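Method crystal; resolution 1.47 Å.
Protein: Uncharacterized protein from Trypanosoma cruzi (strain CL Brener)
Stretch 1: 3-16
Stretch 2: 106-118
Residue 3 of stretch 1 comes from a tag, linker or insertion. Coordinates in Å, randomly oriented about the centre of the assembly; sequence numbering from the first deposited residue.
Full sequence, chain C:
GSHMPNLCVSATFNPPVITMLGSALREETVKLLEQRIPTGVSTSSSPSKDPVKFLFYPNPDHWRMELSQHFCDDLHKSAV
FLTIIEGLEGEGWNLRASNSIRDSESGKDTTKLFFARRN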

# COMPACT_ATOMS: atom_id res chain seq x y z
N HIS C 3 -20.29 -2.19 -8.32
CA HIS C 3 -20.60 -3.63 -8.27
C HIS C 3 -21.21 -4.02 -6.93
O HIS C 3 -22.42 -3.84 -6.79
CB HIS C 3 -19.31 -4.45 -8.44
N MET C 4 -20.39 -4.47 -5.98
CA MET C 4 -20.78 -4.58 -4.56
C MET C 4 -20.01 -3.52 -3.76
O MET C 4 -19.03 -2.93 -4.23
CB MET C 4 -20.51 -5.99 -4.01
CG MET C 4 -21.34 -7.08 -4.70
SD MET C 4 -20.42 -8.64 -5.05
CE MET C 4 -19.07 -8.04 -6.08
N PRO C 5 -20.48 -3.18 -2.56
CA PRO C 5 -19.86 -2.13 -1.77
C PRO C 5 -18.43 -2.58 -1.46
O PRO C 5 -18.05 -3.77 -1.65
CB PRO C 5 -20.73 -2.06 -0.51
CG PRO C 5 -21.98 -2.78 -0.87
CD PRO C 5 -21.50 -3.88 -1.78
N ASN C 6 -17.71 -1.66 -0.87
CA ASN C 6 -16.30 -1.86 -0.46
C ASN C 6 -16.26 -1.63 1.06
O ASN C 6 -17.21 -1.10 1.65
CB ASN C 6 -15.37 -0.90 -1.21
CG ASN C 6 -15.13 -1.29 -2.66
OD1 ASN C 6 -14.14 -1.91 -2.98
ND2 ASN C 6 -16.05 -0.95 -3.54
N LEU C 7 -15.13 -1.93 1.66
CA LEU C 7 -14.91 -1.77 3.10
C LEU C 7 -13.56 -1.12 3.26
O LEU C 7 -12.61 -1.44 2.51
CB LEU C 7 -14.97 -3.16 3.77
CG LEU C 7 -14.78 -3.39 5.25
CD1 LEU C 7 -15.75 -2.63 6.05
CD2 LEU C 7 -14.95 -4.89 5.44
N CYS C 8 -13.47 -0.21 4.20
CA CYS C 8 -12.18 0.39 4.61
C CYS C 8 -12.00 0.13 6.10
O CYS C 8 -12.90 0.52 6.90
CB CYS C 8 -12.12 1.89 4.33
SG CYS C 8 -10.62 2.69 4.99
N VAL C 9 -10.88 -0.49 6.47
CA VAL C 9 -10.55 -0.63 7.89
C VAL C 9 -9.30 0.22 8.12
O VAL C 9 -8.33 0.17 7.36
CB VAL C 9 -10.26 -2.07 8.28
CG1 VAL C 9 -9.83 -2.21 9.73
CG2 VAL C 9 -11.45 -2.96 8.04
N SER C 10 -9.35 1.05 9.16
CA SER C 10 -8.19 1.88 9.47
C SER C 10 -7.75 1.54 10.89
O SER C 10 -8.61 1.36 11.75
CB SER C 10 -8.53 3.35 9.33
OG SER C 10 -7.38 4.16 9.43
N ALA C 11 -6.45 1.56 11.11
CA ALA C 11 -5.92 1.28 12.45
C ALA C 11 -4.83 2.32 12.73
O ALA C 11 -3.87 2.41 11.94
CB ALA C 11 -5.35 -0.10 12.50
N THR C 12 -4.96 2.99 13.88
CA THR C 12 -4.00 3.96 14.36
C THR C 12 -3.44 3.42 15.66
O THR C 12 -4.19 2.91 16.47
CB THR C 12 -4.63 5.35 14.48
OG1 THR C 12 -5.05 5.78 13.16
CG2 THR C 12 -3.62 6.35 15.01
N PHE C 13 -2.15 3.57 15.82
CA PHE C 13 -1.40 3.21 17.03
C PHE C 13 -0.48 4.38 17.40
O PHE C 13 0.03 5.04 16.52
CB PHE C 13 -0.51 2.02 16.74
CG PHE C 13 -1.21 0.85 16.18
CD1 PHE C 13 -1.75 -0.14 16.96
CD2 PHE C 13 -1.33 0.72 14.82
CE1 PHE C 13 -2.46 -1.20 16.42
CE2 PHE C 13 -2.01 -0.35 14.26
CZ PHE C 13 -2.58 -1.31 15.06
N ASN C 14 -0.23 4.66 18.70
CA ASN C 14 -0.87 4.15 19.89
C ASN C 14 -1.59 5.28 20.60
O ASN C 14 -1.19 6.44 20.48
CB ASN C 14 0.18 3.50 20.79
CG ASN C 14 0.53 2.10 20.31
OD1 ASN C 14 -0.33 1.23 20.26
ND2 ASN C 14 1.77 1.88 19.92
N PRO C 15 -2.63 4.98 21.42
CA PRO C 15 -3.08 3.61 21.64
C PRO C 15 -3.86 3.08 20.45
O PRO C 15 -4.22 3.85 19.54
CB PRO C 15 -3.99 3.72 22.87
CG PRO C 15 -4.51 5.14 22.80
CD PRO C 15 -3.44 5.97 22.13
N PRO C 16 -4.07 1.74 20.40
CA PRO C 16 -4.65 1.08 19.24
C PRO C 16 -6.14 1.41 19.08
O PRO C 16 -6.97 1.13 19.94
CB PRO C 16 -4.44 -0.42 19.43
CG PRO C 16 -3.86 -0.59 20.83
CD PRO C 16 -3.61 0.79 21.42
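Stretch 2, residues 106-118: SGKDTTKLFFARR

Stretch 2 lies beside stretch 1 as an antiparallel β-strand: the axes approach to 4.7 Å, and their N-to-C directions differ by 163°. Extended backbone angles run through T110 to A116 (phi -111 to -128°, psi 129 to 158°), and together the two stretches bury 963 Å². The register rests on paired hydrogen bonds. L7 N to F115 O measures 3.0 Å and F115 N to L7 O 2.9 Å; V9 with L113, A11 with T111 and F13 with D109 repeat the pattern, so these side chains share one face.

F115 covers the most surface, 80 Å². Its chi1 of -62° (m) and chi2 of 87° bring CE1 to 4.0 Å from V9 CG2, while F115 CB lies 4.0 Å from L7 CB.

K108, next at 72 Å², starts sideways, but its end comes nearer: with chi4 at -82° (m), K108 NZ donates a very short 2.5 Å hydrogen bond to N14 O. A water accepts from K108 NZ at 3.2 Å and donates to P15 O at 2.7 Å.

F13 covers 65 Å², its CD2 3.6 Å from D109 OD2. On the other face, T12 OG1 and T110 OG1 are hydrogen-bonded at 2.8 Å, K112 NZ donates to S10 OG at 2.9 Å, and C8 SG meets F114 CE1 at 3.6 Å.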

# COMPACT_ATOMS: atom_id res chain seq x y z
N SER C 106 2.72 13.65 16.50
CA SER C 106 1.89 12.85 17.43
C SER C 106 2.62 11.55 17.79
O SER C 106 2.25 10.92 18.79
CB SER C 106 0.58 12.52 16.78
OG SER C 106 0.82 11.59 15.73
N GLY C 107 3.53 11.08 16.92
CA GLY C 107 4.23 9.79 17.07
C GLY C 107 3.32 8.63 16.72
O GLY C 107 3.58 7.51 17.16
N LYS C 108 2.20 8.84 16.03
CA LYS C 108 1.22 7.78 15.73
C LYS C 108 1.33 7.33 14.28
O LYS C 108 1.70 8.16 13.41
CB LYS C 108 -0.22 8.24 15.99
CG LYS C 108 -0.58 8.82 17.37
CD LYS C 108 -2.07 9.05 17.53
CE LYS C 108 -2.44 9.54 18.91
NZ LYS C 108 -2.55 8.41 19.86
N ASP C 109 1.06 6.08 14.05
CA ASP C 109 1.05 5.57 12.66
C ASP C 109 -0.34 5.09 12.31
O ASP C 109 -1.03 4.60 13.20
CB ASP C 109 2.05 4.46 12.39
CG ASP C 109 1.91 3.29 13.34
OD1 ASP C 109 2.41 3.44 14.49
OD2 ASP C 109 1.40 2.21 12.92
N THR C 110 -0.74 5.31 11.07
CA THR C 110 -2.08 4.93 10.62
C THR C 110 -1.96 4.05 9.39
O THR C 110 -1.30 4.53 8.44
CB THR C 110 -2.92 6.19 10.34
OG1 THR C 110 -3.03 6.92 11.58
CG2 THR C 110 -4.28 5.84 9.81
N THR C 111 -2.71 2.98 9.35
CA THR C 111 -2.72 2.05 8.25
C THR C 111 -4.15 1.84 7.80
O THR C 111 -5.02 1.58 8.63
CB THR C 111 -2.07 0.75 8.63
OG1 THR C 111 -0.72 0.94 9.05
CG2 THR C 111 -2.21 -0.30 7.56
N LYS C 112 -4.37 1.90 6.50
CA LYS C 112 -5.64 1.63 5.88
C LYS C 112 -5.58 0.32 5.07
O LYS C 112 -4.60 0.01 4.43
CB LYS C 112 -6.08 2.83 5.07
CG LYS C 112 -6.29 3.99 6.02
CD LYS C 112 -7.08 5.09 5.52
CE LYS C 112 -6.77 6.32 6.34
NZ LYS C 112 -7.60 6.32 7.57
N LEU C 113 -6.67 -0.45 5.17
CA LEU C 113 -6.82 -1.73 4.46
C LEU C 113 -8.14 -1.58 3.69
O LEU C 113 -9.22 -1.29 4.32
CB LEU C 113 -6.86 -2.89 5.46
CG LEU C 113 -5.63 -3.16 6.31
CD1 LEU C 113 -6.00 -4.08 7.48
CD2 LEU C 113 -4.52 -3.87 5.54
N PHE C 114 -8.12 -1.86 2.40
CA PHE C 114 -9.34 -1.72 1.58
C PHE C 114 -9.73 -3.09 1.02
O PHE C 114 -8.87 -3.85 0.56
CB PHE C 114 -9.04 -0.79 0.39
CG PHE C 114 -8.72 0.61 0.78
CD1 PHE C 114 -9.72 1.47 1.17
CD2 PHE C 114 -7.41 1.02 0.83
CE1 PHE C 114 -9.44 2.77 1.54
CE2 PHE C 114 -7.12 2.35 1.16
CZ PHE C 114 -8.13 3.19 1.55
N PHE C 115 -11.03 -3.40 1.14
CA PHE C 115 -11.57 -4.73 0.81
C PHE C 115 -12.73 -4.63 -0.18
O PHE C 115 -13.46 -3.62 -0.19
CB PHE C 115 -12.13 -5.41 2.04
CG PHE C 115 -11.10 -5.66 3.10
CD1 PHE C 115 -10.80 -4.69 4.04
CD2 PHE C 115 -10.44 -6.91 3.25
CE1 PHE C 115 -9.82 -4.87 4.99
CE2 PHE C 115 -9.47 -7.10 4.25
CZ PHE C 115 -9.16 -6.06 5.11
N ALA C 116 -12.84 -5.65 -1.04
CA ALA C 116 -13.97 -5.74 -1.99
C ALA C 116 -14.63 -7.11 -1.85
O ALA C 116 -14.02 -8.09 -1.33
CB ALA C 116 -13.47 -5.50 -3.41
N ARG C 117 -15.90 -7.21 -2.27
CA ARG C 117 -16.57 -8.53 -2.26
C ARG C 117 -16.00 -9.40 -3.38
O ARG C 117 -15.49 -8.83 -4.36
CB ARG C 117 -18.09 -8.43 -2.43
CG ARG C 117 -18.85 -7.76 -1.32
CD ARG C 117 -18.77 -8.46 0.01
NE ARG C 117 -19.52 -9.72 0.11
CZ ARG C 117 -19.52 -10.50 1.19
NH1 ARG C 117 -18.85 -10.12 2.25
NH2 ARG C 117 -20.19 -11.64 1.22
N ARG C 118 -16.07 -10.73 -3.26
CA ARG C 118 -15.28 -11.70 -4.07
C ARG C 118 -15.74 -11.74 -5.53
O ARG C 118 -14.91 -12.10 -6.42
CB ARG C 118 -15.38 -13.10 -3.44
O HOH W 1 -0.93 1.67 11.59
O HOH W 2 -4.80 6.39 18.84